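Local coordinates for phosphate-binding protein PstS 2 (Streptococcus pneumoniae, PDB 4H1X) that probably serves as the extracytoplasmic solute-binding component of the PstSACB ABC transporter, which imports phosphate, at residues Glu55-Leu58 against Ser59-Gly63; Ile71-Gly74 against Ser75-Lys78; Ser167-Met170 against Glu171-Glu175; Thr198-Glu202 against Lys203-Ile207. One frame throughout, in Å; residues are numbered along the deposited sequence.

Interaction 1: Glu55-Leu58 against Ser59-Gly63; sequences EGVL and SAVQG
Val57 and Val61 stand one turn apart on the alpha helix 54-63, side by side and pointing the same way, and they form the packed side of this contact. The helix connects strands 49-51 and 67-72 of the binding-protein fold, which both pair in parallel with strand 12-16, and lies against the sheet. Val57 touches Ile14, Arg16, Gln51 and Ile71 there, and Ala60 touches Ile14 and Gln51. Within the helix, CG1 of Val57 meets CG2 of Val61 at 4.1 Å. Val61 has CG1 turned anti to its amide nitrogen (chi1 171°), which leaves CG2 next to that nitrogen and brings it 3.4 Å from Val57 O.

The solvent side is looser. Ser59 and Gln62 are exposed, and within residues 55-63 each side chain meets the preceding turn through its CB: Ser59 CB lies 3.4 Å from Glu55 O, and Gln62 CB 3.3 Å from Leu58 O. Beyond CG the Gln62 side chain runs out extended.

Backbone bonding is nearly uniform across both sides. Ser59, Ala60 and Gln62 donate to the carbonyls four residues earlier from positions tilted by up to 25° out of the carbonyl planes. The fourth bond differs: Val61 N approaches Val57 O at 2.9 Å with a C=O...N angle of 168°.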
ATOM      1  N   GLU A  55      -5.647   2.039 -13.230  1.00 16.43           N
ATOM      2  CA  GLU A  55      -6.169   2.710 -14.424  0.50 17.24           C
ATOM      3  C   GLU A  55      -7.540   2.125 -14.814  1.00 20.31           C
ATOM      4  O   GLU A  55      -8.443   2.854 -15.219  1.00 20.39           O
ATOM      5  CB  GLU A  55      -5.172   2.572 -15.593  0.50 19.21           C
ATOM      6  CG  GLU A  55      -3.841   3.307 -15.406  0.50 29.97           C
ATOM      7  CD  GLU A  55      -2.917   2.880 -14.275  0.50 43.78           C
ATOM      8  OE1 GLU A  55      -2.816   1.661 -13.995  0.50 21.92           O
ATOM      9  OE2 GLU A  55      -2.284   3.776 -13.671  0.50 39.37           O
ATOM     10  N   GLY A  56      -7.650   0.801 -14.698  1.00 14.84           N
ATOM     11  CA  GLY A  56      -8.864   0.074 -15.035  1.00 15.39           C
ATOM     12  C   GLY A  56      -9.999   0.439 -14.095  1.00 16.93           C
ATOM     13  O   GLY A  56     -11.128   0.657 -14.548  1.00 14.33           O
ATOM     14  N   VAL A  57      -9.685   0.559 -12.777  1.00 12.53           N
ATOM     15  CA  VAL A  57     -10.686   0.966 -11.765  1.00 10.99           C
ATOM     16  C   VAL A  57     -11.147   2.393 -12.103  1.00 14.46           C
ATOM     17  O   VAL A  57     -12.350   2.612 -12.241  1.00 12.44           O
ATOM     18  CB  VAL A  57     -10.225   0.834 -10.282  1.00 12.98           C
ATOM     19  CG1 VAL A  57     -11.301   1.379  -9.336  1.00 12.56           C
ATOM     20  CG2 VAL A  57      -9.952  -0.626  -9.929  1.00 12.37           C
ATOM     21  N   LEU A  58     -10.199   3.328 -12.322  1.00 13.81           N
ATOM     22  CA  LEU A  58     -10.497   4.734 -12.682  1.00 14.75           C
ATOM     23  C   LEU A  58     -11.406   4.825 -13.896  1.00 17.08           C
ATOM     24  O   LEU A  58     -12.408   5.534 -13.838  1.00 17.30           O
ATOM     25  CB  LEU A  58      -9.218   5.550 -12.936  1.00 15.80           C
ATOM     26  CG  LEU A  58      -8.404   5.889 -11.693  1.00 19.91           C
ATOM     27  CD1 LEU A  58      -7.056   6.454 -12.068  1.00 22.08           C
ATOM     28  CD2 LEU A  58      -9.140   6.846 -10.796  1.00 19.13           C
ATOM     29  N   SER A  59     -11.099   4.070 -14.962  1.00 15.27           N
ATOM     30  CA  SER A  59     -11.886   4.045 -16.199  1.00 15.12           C
ATOM     31  C   SER A  59     -13.315   3.525 -15.944  1.00 17.22           C
ATOM     32  O   SER A  59     -14.276   4.096 -16.474  1.00 16.10           O
ATOM     33  CB  SER A  59     -11.192   3.176 -17.247  1.00 19.56           C
ATOM     34  OG  SER A  59     -12.027   2.998 -18.382  1.00 31.22           O
ATOM     35  N   ALA A  60     -13.441   2.404 -15.199  1.00 12.36           N
ATOM     36  CA  ALA A  60     -14.734   1.802 -14.893  1.00 13.48           C
ATOM     37  C   ALA A  60     -15.600   2.752 -14.052  1.00 15.14           C
ATOM     38  O   ALA A  60     -16.804   2.856 -14.297  1.00 15.21           O
ATOM     39  CB  ALA A  60     -14.539   0.488 -14.158  1.00 14.72           C
ATOM     40  N   VAL A  61     -15.001   3.422 -13.039  1.00 11.23           N
ATOM     41  CA  VAL A  61     -15.777   4.339 -12.173  1.00 10.43           C
ATOM     42  C   VAL A  61     -16.168   5.606 -12.969  1.00 14.22           C
ATOM     43  O   VAL A  61     -17.330   6.010 -12.942  1.00 12.40           O
ATOM     44  CB  VAL A  61     -15.005   4.681 -10.882  1.00 12.23           C
ATOM     45  CG1 VAL A  61     -15.707   5.793 -10.111  1.00 12.17           C
ATOM     46  CG2 VAL A  61     -14.830   3.434 -10.008  1.00 11.78           C
ATOM     47  N   GLN A  62     -15.217   6.193 -13.721  1.00 15.11           N
ATOM     48  CA  GLN A  62     -15.535   7.361 -14.567  1.00 15.71           C
ATOM     49  C   GLN A  62     -16.604   6.998 -15.631  1.00 18.28           C
ATOM     50  O   GLN A  62     -17.408   7.844 -16.000  1.00 17.85           O
ATOM     51  CB  GLN A  62     -14.268   7.897 -15.264  1.00 16.91           C
ATOM     52  CG  GLN A  62     -14.502   9.251 -15.959  1.00 25.59           C
ATOM     53  CD  GLN A  62     -13.329   9.769 -16.758  1.00 45.68           C
ATOM     54  OE1 GLN A  62     -12.267   9.143 -16.858  1.00 34.15           O
ATOM     55  NE2 GLN A  62     -13.499  10.948 -17.345  1.00 46.91           N
ATOM     56  N   GLY A  63     -16.574   5.758 -16.125  1.00 15.71           N
ATOM     57  CA  GLY A  63     -17.455   5.294 -17.192  1.00 15.57           C
ATOM     58  C   GLY A  63     -18.854   4.850 -16.811  1.00 18.96           C
ATOM     59  O   GLY A  63     -19.699   4.608 -17.687  1.00 19.06           O
TER

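Interaction 2: Ile71-Gly74 against Ser75-Lys78; sequences ISLG and SLTK
Two overlapping type I turns end strand 67-72, the first closed by Ser75 N on Ser72 O at 3.0 Å and the second by Leu76 N on Leu73 O at 3.1 Å. Both are bonds to the residue three places back, and in both the donor stands well above the carbonyl plane, by 50° at Ser72 O and 56° at Leu73 O, as expected for so tight a coil. The side chains follow the same spacing. CB of Ser75 approaches Ser72 O to 3.4 Å, and CB of Leu76 approaches Leu73 O equally closely.

The strand leading into the turns belongs to the large mixed sheet of the binding-protein fold, where it pairs antiparallel with strand 223-236: Ile71 and Leu73 exchange backbone bonds with Ala233 and Gly231. Ser72, at the strand's last position, makes a weak hydrogen bond through OG, in the conformer described, to a citrate that probably came from the crystallisation liquor.

Apolar contacts span the turns from the strand side. Ile71 places CG1 between its backbone N and carbonyl carbon (chi1 62°), and the extended remainder carries CD1 to 3.7 Å from Leu76 CA and 4.3 Å from Leu76 CB. More loosely, Leu73 CD1 and Leu76 CD2 approach at 4.4 Å. On the strand 223-236 side, Val235 meets both Ile71 and Leu76.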
ATOM      1  N   ILE A  71      -8.796   2.638  -5.066  1.00  8.95           N
ATOM      2  CA  ILE A  71      -7.484   2.840  -5.696  1.00  8.61           C
ATOM      3  C   ILE A  71      -6.486   3.364  -4.677  1.00 12.58           C
ATOM      4  O   ILE A  71      -6.869   3.934  -3.635  1.00 10.24           O
ATOM      5  CB  ILE A  71      -7.578   3.886  -6.877  1.00 11.55           C
ATOM      6  CG1 ILE A  71      -8.043   5.294  -6.347  1.00 12.62           C
ATOM      7  CG2 ILE A  71      -8.446   3.392  -8.071  1.00 12.27           C
ATOM      8  CD1 ILE A  71      -8.104   6.464  -7.338  1.00 19.22           C
ATOM      9  N   SER A  72      -5.193   3.240  -5.016  1.00 12.01           N
ATOM     10  CA  SER A  72      -4.126   3.846  -4.229  0.50 11.53           C
ATOM     11  C   SER A  72      -4.395   5.360  -4.205  1.00 14.42           C
ATOM     12  O   SER A  72      -4.709   5.943  -5.255  1.00 14.02           O
ATOM     13  CB  SER A  72      -2.771   3.532  -4.870  0.50 15.94           C
ATOM     14  OG  SER A  72      -2.513   2.138  -4.883  0.50 22.31           O
ATOM     15  N   LEU A  73      -4.339   5.997  -3.028  1.00 11.86           N
ATOM     16  CA  LEU A  73      -4.630   7.430  -2.876  1.00 12.34           C
ATOM     17  C   LEU A  73      -3.812   8.335  -3.830  1.00 15.74           C
ATOM     18  O   LEU A  73      -4.365   9.275  -4.371  1.00 15.32           O
ATOM     19  CB  LEU A  73      -4.410   7.868  -1.426  1.00 12.26           C
ATOM     20  CG  LEU A  73      -4.725   9.324  -1.079  1.00 17.97           C
ATOM     21  CD1 LEU A  73      -6.190   9.700  -1.438  1.00 18.79           C
ATOM     22  CD2 LEU A  73      -4.469   9.580   0.390  1.00 21.44           C
ATOM     23  N   GLY A  74      -2.530   8.020  -4.039  1.00 14.87           N
ATOM     24  CA  GLY A  74      -1.659   8.789  -4.928  1.00 15.37           C
ATOM     25  C   GLY A  74      -2.088   8.802  -6.386  1.00 19.24           C
ATOM     26  O   GLY A  74      -1.617   9.640  -7.167  1.00 19.25           O
ATOM     27  N   SER A  75      -2.973   7.875  -6.767  1.00 14.86           N
ATOM     28  CA  SER A  75      -3.479   7.749  -8.130  1.00 14.77           C
ATOM     29  C   SER A  75      -4.809   8.476  -8.366  1.00 18.64           C
ATOM     30  O   SER A  75      -5.322   8.422  -9.485  1.00 18.14           O
ATOM     31  CB  SER A  75      -3.641   6.279  -8.489  1.00 17.88           C
ATOM     32  OG  SER A  75      -2.391   5.606  -8.451  1.00 23.82           O
ATOM     33  N   LEU A  76      -5.368   9.140  -7.332  1.00 15.13           N
ATOM     34  CA  LEU A  76      -6.641   9.875  -7.439  1.00 14.49           C
ATOM     35  C   LEU A  76      -6.519  11.014  -8.442  1.00 20.20           C
ATOM     36  O   LEU A  76      -5.487  11.700  -8.471  1.00 19.76           O
ATOM     37  CB  LEU A  76      -7.052  10.422  -6.058  1.00 14.12           C
ATOM     38  CG  LEU A  76      -8.338  11.244  -5.965  1.00 18.49           C
ATOM     39  CD1 LEU A  76      -9.555  10.422  -6.392  1.00 16.60           C
ATOM     40  CD2 LEU A  76      -8.509  11.780  -4.558  1.00 19.38           C
ATOM     41  N   THR A  77      -7.533  11.159  -9.313  1.00 16.34           N
ATOM     42  CA  THR A  77      -7.617  12.243 -10.299  1.00 17.55           C
ATOM     43  C   THR A  77      -8.979  12.905 -10.214  1.00 23.10           C
ATOM     44  O   THR A  77      -9.900  12.338  -9.617  1.00 21.42           O
ATOM     45  CB  THR A  77      -7.372  11.760 -11.752  1.00 25.60           C
ATOM     46  OG1 THR A  77      -8.520  11.050 -12.227  1.00 27.58           O
ATOM     47  CG2 THR A  77      -6.099  10.957 -11.929  1.00 21.62           C
ATOM     48  N   LYS A  78      -9.132  14.064 -10.897  1.00 19.97           N
ATOM     49  CA  LYS A  78     -10.392  14.818 -10.997  1.00 20.55           C
ATOM     50  C   LYS A  78     -11.495  14.058 -11.794  1.00 23.80           C
ATOM     51  O   LYS A  78     -12.637  14.510 -11.784  1.00 25.05           O
ATOM     52  CB  LYS A  78     -10.135  16.184 -11.666  1.00 24.05           C
ATOM     53  CG  LYS A  78      -9.671  16.068 -13.122  1.00 41.51           C
ATOM     54  CD  LYS A  78      -9.536  17.399 -13.836  1.00 52.78           C
ATOM     55  CE  LYS A  78      -8.727  17.255 -15.106  1.00 64.76           C
ATOM     56  NZ  LYS A  78      -9.437  16.465 -16.153  1.00 75.78           N
TER

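Interaction 3: Ser167-Met170 against Glu171-Glu175; sequences SSLM and EKLAE
The carboxylate of Glu171, in one of its two modelled conformers, has the carbonyl oxygen of Ser167 over one face, 3.3 Å from CD and somewhat off the normal through that atom. As both groups are acceptors, this is packing; Ser167 O takes its hydrogen bond from Glu171 N, at 2.9 Å. Glu171 CG lies beside its own backbone N (chi1 -77°), folding the chain back along the preceding turn and putting OE1 3.8 Å from Ser168 CA. One water bridges the two segments, donating to Ser168 O at 3.0 Å and more weakly to Glu171 OE1 at 3.3 Å. Ser168 O thus has two donors, since Lys172 N also reaches it, at 3.2 Å. Ser167 OG, in the conformer described, is satisfied by Ser190 OG and Ser163 O.

The other side of the helix is apolar and buried. Leu169 CG meets Leu173 CD1 at 4.2 Å, the two side chains at a slant to one another, and CE of selenomethionine Met170, whose chain bends twice, approaches the same CD1 to 4.5 Å. All three residues rest on Ile227. A polar outer face over an apolar inner one is what is expected of the helix in a beta-alpha-beta unit, here strand 155-162, helix 164-180 and strand 183-190.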
ATOM      1  N   SER A 167       7.140  -3.665  -3.804  1.00 12.59           N
ATOM      2  CA  SER A 167       8.112  -3.926  -4.879  0.50 12.63           C
ATOM      3  C   SER A 167       8.343  -2.761  -5.838  1.00 15.62           C
ATOM      4  O   SER A 167       9.500  -2.441  -6.118  1.00 13.90           O
ATOM      5  CB  SER A 167       7.704  -5.157  -5.677  0.50 15.26           C
ATOM      6  OG  SER A 167       7.718  -6.288  -4.826  0.50 21.63           O
ATOM      7  N   SER A 168       7.259  -2.142  -6.365  1.00 12.91           N
ATOM      8  CA  SER A 168       7.402  -1.050  -7.330  1.00 14.13           C
ATOM      9  C   SER A 168       8.177   0.111  -6.722  1.00 15.81           C
ATOM     10  O   SER A 168       9.126   0.581  -7.345  1.00 14.09           O
ATOM     11  CB  SER A 168       6.051  -0.575  -7.858  1.00 17.28           C
ATOM     12  OG  SER A 168       6.293   0.381  -8.875  1.00 31.00           O
ATOM     13  N   LEU A 169       7.807   0.518  -5.493  1.00 11.96           N
ATOM     14  CA  LEU A 169       8.476   1.609  -4.798  1.00 11.30           C
ATOM     15  C   LEU A 169       9.943   1.253  -4.499  1.00 12.68           C
ATOM     16  O   LEU A 169      10.827   2.105  -4.673  1.00 11.41           O
ATOM     17  CB  LEU A 169       7.742   1.980  -3.508  1.00 11.31           C
ATOM     18  CG  LEU A 169       8.428   3.103  -2.687  1.00 16.08           C
ATOM     19  CD1 LEU A 169       8.573   4.411  -3.510  1.00 15.98           C
ATOM     20  CD2 LEU A 169       7.691   3.356  -1.390  1.00 16.36           C
HETATM   21  N   MSE A 170      10.201   0.002  -4.068  1.00  9.00           N
HETATM   22  CA  MSE A 170      11.561  -0.465  -3.794  1.00  9.78           C
HETATM   23  C   MSE A 170      12.408  -0.363  -5.064  1.00 12.94           C
HETATM   24  O   MSE A 170      13.558   0.070  -4.984  1.00 11.82           O
HETATM   25  CB  MSE A 170      11.526  -1.904  -3.262  1.00 11.16           C
HETATM   26  CG  MSE A 170      12.858  -2.385  -2.774  1.00 17.16           C
HETATM   27 SE   MSE A 170      13.656  -1.107  -1.463  0.75 21.71          SE
HETATM   28  CE  MSE A 170      12.436  -1.079  -0.154  1.00 17.91           C
ATOM     29  N   GLU A 171      11.824  -0.716  -6.238  1.00 10.23           N
ATOM     30  CA  GLU A 171      12.498  -0.620  -7.537  0.50 10.94           C
ATOM     31  C   GLU A 171      12.933   0.844  -7.784  1.00 13.87           C
ATOM     32  O   GLU A 171      14.073   1.086  -8.176  1.00 13.26           O
ATOM     33  CB  GLU A 171      11.580  -1.148  -8.659  0.50 12.69           C
ATOM     34  CG  GLU A 171      11.500  -2.672  -8.714  0.50 19.30           C
ATOM     35  CD  GLU A 171      10.235  -3.331  -9.250  0.50 35.92           C
ATOM     36  OE1 GLU A 171       9.510  -2.707 -10.062  0.50 18.92           O
ATOM     37  OE2 GLU A 171       9.997  -4.505  -8.886  0.50 28.26           O
ATOM     38  N   LYS A 172      12.034   1.821  -7.512  1.00 11.13           N
ATOM     39  CA  LYS A 172      12.357   3.257  -7.710  1.00 11.14           C
ATOM     40  C   LYS A 172      13.532   3.667  -6.783  1.00 13.02           C
ATOM     41  O   LYS A 172      14.447   4.400  -7.188  1.00 11.29           O
ATOM     42  CB  LYS A 172      11.119   4.157  -7.448  1.00 11.37           C
ATOM     43  CG  LYS A 172       9.883   3.898  -8.348  1.00 13.57           C
ATOM     44  CD  LYS A 172      10.165   4.202  -9.811  1.00 14.75           C
ATOM     45  CE  LYS A 172       8.890   4.139 -10.632  1.00 15.51           C
ATOM     46  NZ  LYS A 172       9.197   4.227 -12.079  1.00 18.29           N
ATOM     47  N   LEU A 173      13.504   3.173  -5.552  1.00 11.10           N
ATOM     48  CA  LEU A 173      14.556   3.492  -4.567  1.00  9.18           C
ATOM     49  C   LEU A 173      15.876   2.855  -4.983  1.00 13.05           C
ATOM     50  O   LEU A 173      16.900   3.549  -4.944  1.00 11.87           O
ATOM     51  CB  LEU A 173      14.149   3.072  -3.162  1.00  7.64           C
ATOM     52  CG  LEU A 173      13.041   3.948  -2.524  1.00  9.40           C
ATOM     53  CD1 LEU A 173      12.383   3.239  -1.346  1.00 11.13           C
ATOM     54  CD2 LEU A 173      13.592   5.348  -2.061  1.00 10.35           C
ATOM     55  N   ALA A 174      15.842   1.590  -5.465  1.00 10.40           N
ATOM     56  CA  ALA A 174      17.033   0.912  -5.976  1.00 11.68           C
ATOM     57  C   ALA A 174      17.611   1.664  -7.184  1.00 13.72           C
ATOM     58  O   ALA A 174      18.827   1.840  -7.243  1.00 12.26           O
ATOM     59  CB  ALA A 174      16.704  -0.517  -6.359  1.00 13.23           C
ATOM     60  N   GLU A 175      16.751   2.160  -8.110  1.00 12.51           N
ATOM     61  CA  GLU A 175      17.226   2.903  -9.299  1.00 13.64           C
ATOM     62  C   GLU A 175      17.994   4.147  -8.883  1.00 16.12           C
ATOM     63  O   GLU A 175      19.083   4.413  -9.414  1.00 15.50           O
ATOM     64  CB  GLU A 175      16.037   3.349 -10.174  1.00 16.17           C
ATOM     65  CG  GLU A 175      15.291   2.264 -10.918  1.00 23.20           C
ATOM     66  CD  GLU A 175      14.082   2.818 -11.650  1.00 32.32           C
ATOM     67  OE1 GLU A 175      13.704   3.987 -11.409  1.00 18.04           O
ATOM     68  OE2 GLU A 175      13.516   2.079 -12.482  1.00 27.30           O
TER
HETATM   69  O   HOH W   1       9.176   0.573 -10.376  1.00 31.00           O

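Interaction 4: Thr198-Glu202 against Lys203-Ile207; sequences TAVKE and KTADI
Ala199 O, in the last turn of helix 193-202, accepts two backbone donors from the chain that folds back over it. Thr204 N reaches it at 2.9 Å, tilted only 19° from the carbonyl plane, while Ala205 N comes at 3.2 Å from high above that plane, 71° out of it. The two donors therefore use different regions around one oxygen.

Val200 O is also doubly served. Lys203 N donates to it at 3.1 Å, and a water donates at 2.8 Å. That water gives its other proton to Ala205 O, likewise at 2.8 Å, and so links the helix end to the departing chain. A second water donates to Glu202 OE1 at 3.1 Å and is hydrogen-bonded to Thr204 OG1 at 3.0 Å, joining the two side chains on the exposed side. Glu202 N keeps the regular helical bond to Thr198 O.

Other polar ends find partners farther off: Lys201 NZ bonds to Glu218 O, and Asp206 OD2 to Ser159 N. Beneath the polar network the packing is close, with CB of Ala199 3.5 Å from CB of Ala205 and both methyls against Val161. CG2 of Val200 reaches on to the backbone of Ile207, where strand 207-210 begins.

The reversal turns on Lys203, whose positive phi of 67° directs the chain back across the helix end. Together with the bonds from Thr204 N to Ala199 O and from Lys203 N to Val200 O, this is the Schellman motif that closes helices at their C-terminal ends.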
ATOM      1  N   THR A 198      10.617 -14.049   6.977  1.00 12.53           N
ATOM      2  CA  THR A 198      11.332 -15.328   7.091  1.00 12.11           C
ATOM      3  C   THR A 198      12.736 -15.225   6.434  1.00 15.00           C
ATOM      4  O   THR A 198      13.720 -15.652   7.043  1.00 13.19           O
ATOM      5  CB  THR A 198      10.489 -16.439   6.497  1.00 15.63           C
ATOM      6  OG1 THR A 198       9.305 -16.580   7.294  1.00 15.63           O
ATOM      7  CG2 THR A 198      11.227 -17.780   6.437  1.00 17.92           C
ATOM      8  N   ALA A 199      12.820 -14.613   5.234  1.00 11.97           N
ATOM      9  CA  ALA A 199      14.072 -14.470   4.484  1.00 11.51           C
ATOM     10  C   ALA A 199      15.077 -13.658   5.284  1.00 13.94           C
ATOM     11  O   ALA A 199      16.245 -14.038   5.344  1.00 13.74           O
ATOM     12  CB  ALA A 199      13.806 -13.814   3.133  1.00 12.98           C
ATOM     13  N   VAL A 200      14.617 -12.599   5.977  1.00  9.61           N
ATOM     14  CA  VAL A 200      15.527 -11.772   6.779  1.00 10.57           C
ATOM     15  C   VAL A 200      16.049 -12.605   7.969  1.00 13.21           C
ATOM     16  O   VAL A 200      17.250 -12.636   8.210  1.00 14.01           O
ATOM     17  CB  VAL A 200      14.868 -10.446   7.246  1.00 12.76           C
ATOM     18  CG1 VAL A 200      15.712  -9.746   8.312  1.00 12.92           C
ATOM     19  CG2 VAL A 200      14.628  -9.506   6.071  1.00 12.40           C
ATOM     20  N   LYS A 201      15.162 -13.297   8.669  1.00 14.04           N
ATOM     21  CA  LYS A 201      15.553 -14.108   9.831  1.00 14.16           C
ATOM     22  C   LYS A 201      16.487 -15.263   9.433  1.00 19.69           C
ATOM     23  O   LYS A 201      17.464 -15.514  10.136  1.00 19.90           O
ATOM     24  CB  LYS A 201      14.319 -14.646  10.559  1.00 15.31           C
ATOM     25  CG  LYS A 201      13.449 -13.533  11.125  1.00 14.59           C
ATOM     26  CD  LYS A 201      12.372 -14.088  12.039  1.00 17.18           C
ATOM     27  CE  LYS A 201      11.637 -12.939  12.684  1.00 19.71           C
ATOM     28  NZ  LYS A 201      10.738 -13.411  13.764  1.00 19.09           N
ATOM     29  N   GLU A 202      16.234 -15.898   8.272  1.00 18.25           N
ATOM     30  CA  GLU A 202      17.030 -17.008   7.726  1.00 18.63           C
ATOM     31  C   GLU A 202      18.327 -16.531   7.042  1.00 21.98           C
ATOM     32  O   GLU A 202      19.158 -17.359   6.666  1.00 21.36           O
ATOM     33  CB  GLU A 202      16.189 -17.846   6.759  1.00 20.16           C
ATOM     34  CG  GLU A 202      15.144 -18.663   7.503  1.00 27.20           C
ATOM     35  CD  GLU A 202      14.307 -19.636   6.697  1.00 55.15           C
ATOM     36  OE1 GLU A 202      14.518 -19.749   5.466  1.00 48.06           O
ATOM     37  OE2 GLU A 202      13.422 -20.283   7.305  1.00 55.42           O
ATOM     38  N   LYS A 203      18.527 -15.205   6.961  1.00 16.27           N
ATOM     39  CA  LYS A 203      19.693 -14.515   6.406  1.00 16.62           C
ATOM     40  C   LYS A 203      19.817 -14.734   4.887  1.00 21.12           C
ATOM     41  O   LYS A 203      20.924 -14.629   4.361  1.00 22.72           O
ATOM     42  CB  LYS A 203      20.999 -14.922   7.149  1.00 18.37           C
ATOM     43  CG  LYS A 203      20.974 -14.673   8.648  1.00 24.18           C
ATOM     44  CD  LYS A 203      22.337 -14.983   9.266  1.00 32.50           C
ATOM     45  CE  LYS A 203      22.300 -15.119  10.759  1.00 45.93           C
ATOM     46  NZ  LYS A 203      23.667 -15.317  11.314  1.00 59.41           N
ATOM     47  N   THR A 204      18.693 -15.014   4.178  1.00 16.85           N
ATOM     48  CA  THR A 204      18.687 -15.180   2.707  1.00 17.80           C
ATOM     49  C   THR A 204      18.335 -13.837   2.019  1.00 23.86           C
ATOM     50  O   THR A 204      18.473 -13.699   0.801  1.00 26.28           O
ATOM     51  CB  THR A 204      17.760 -16.318   2.253  1.00 25.92           C
ATOM     52  OG1 THR A 204      16.406 -15.974   2.535  1.00 25.34           O
ATOM     53  CG2 THR A 204      18.130 -17.672   2.877  1.00 24.51           C
ATOM     54  N   ALA A 205      17.839 -12.868   2.807  1.00 16.69           N
ATOM     55  CA  ALA A 205      17.560 -11.508   2.362  1.00 14.79           C
ATOM     56  C   ALA A 205      18.244 -10.567   3.308  1.00 16.38           C
ATOM     57  O   ALA A 205      18.252 -10.807   4.524  1.00 14.80           O
ATOM     58  CB  ALA A 205      16.064 -11.231   2.363  1.00 15.67           C
ATOM     59  N   ASP A 206      18.743  -9.463   2.775  1.00 12.69           N
ATOM     60  CA  ASP A 206      19.343  -8.430   3.591  1.00 11.98           C
ATOM     61  C   ASP A 206      18.227  -7.578   4.214  1.00 13.15           C
ATOM     62  O   ASP A 206      18.328  -7.154   5.359  1.00 11.60           O
ATOM     63  CB  ASP A 206      20.299  -7.595   2.740  1.00 13.88           C
ATOM     64  CG  ASP A 206      21.414  -8.440   2.116  1.00 18.46           C
ATOM     65  OD1 ASP A 206      22.179  -9.057   2.869  1.00 20.83           O
ATOM     66  OD2 ASP A 206      21.448  -8.561   0.872  1.00 19.47           O
ATOM     67  N   ILE A 207      17.203  -7.270   3.410  1.00  8.35           N
ATOM     68  CA  ILE A 207      16.095  -6.411   3.838  1.00  7.32           C
ATOM     69  C   ILE A 207      14.784  -7.065   3.410  1.00 11.38           C
ATOM     70  O   ILE A 207      14.694  -7.599   2.290  1.00 10.09           O
ATOM     71  CB  ILE A 207      16.255  -5.002   3.193  1.00 10.41           C
ATOM     72  CG1 ILE A 207      17.594  -4.329   3.642  1.00 11.03           C
ATOM     73  CG2 ILE A 207      15.080  -4.070   3.540  1.00 10.55           C
ATOM     74  CD1 ILE A 207      18.050  -3.130   2.738  1.00 13.22           C
TER
HETATM   75  O   HOH W   2      19.087 -10.824   7.159  1.00 12.46           O
HETATM   76  O   HOH W   3      14.116 -17.729   3.179  1.00 32.37           O

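Interactions 1 and 2 are in direct contact, with centres 11 Å apart: Leu58 CD2 packs on Ile71 CD1 at 3.6 Å, and Val57 CG1 on Ile71 CG2 at 3.7 Å. Ile71 therefore joins the helix to the turn after the next strand. Both belong to the first of two binding-protein superfamily regions of the chain, interactions 3 and 4 to the second; the centres of these latter two lie 18 Å apart and their nearest atoms about 5 Å, without touching. Interactions 1 and 4 lie on opposite sides of the chain's centre, 39 Å apart between centres. Ser72 of interaction 2 is weakly bonded to the citrate; this interaction's nearest atoms come within about 9 Å of those of interaction 3.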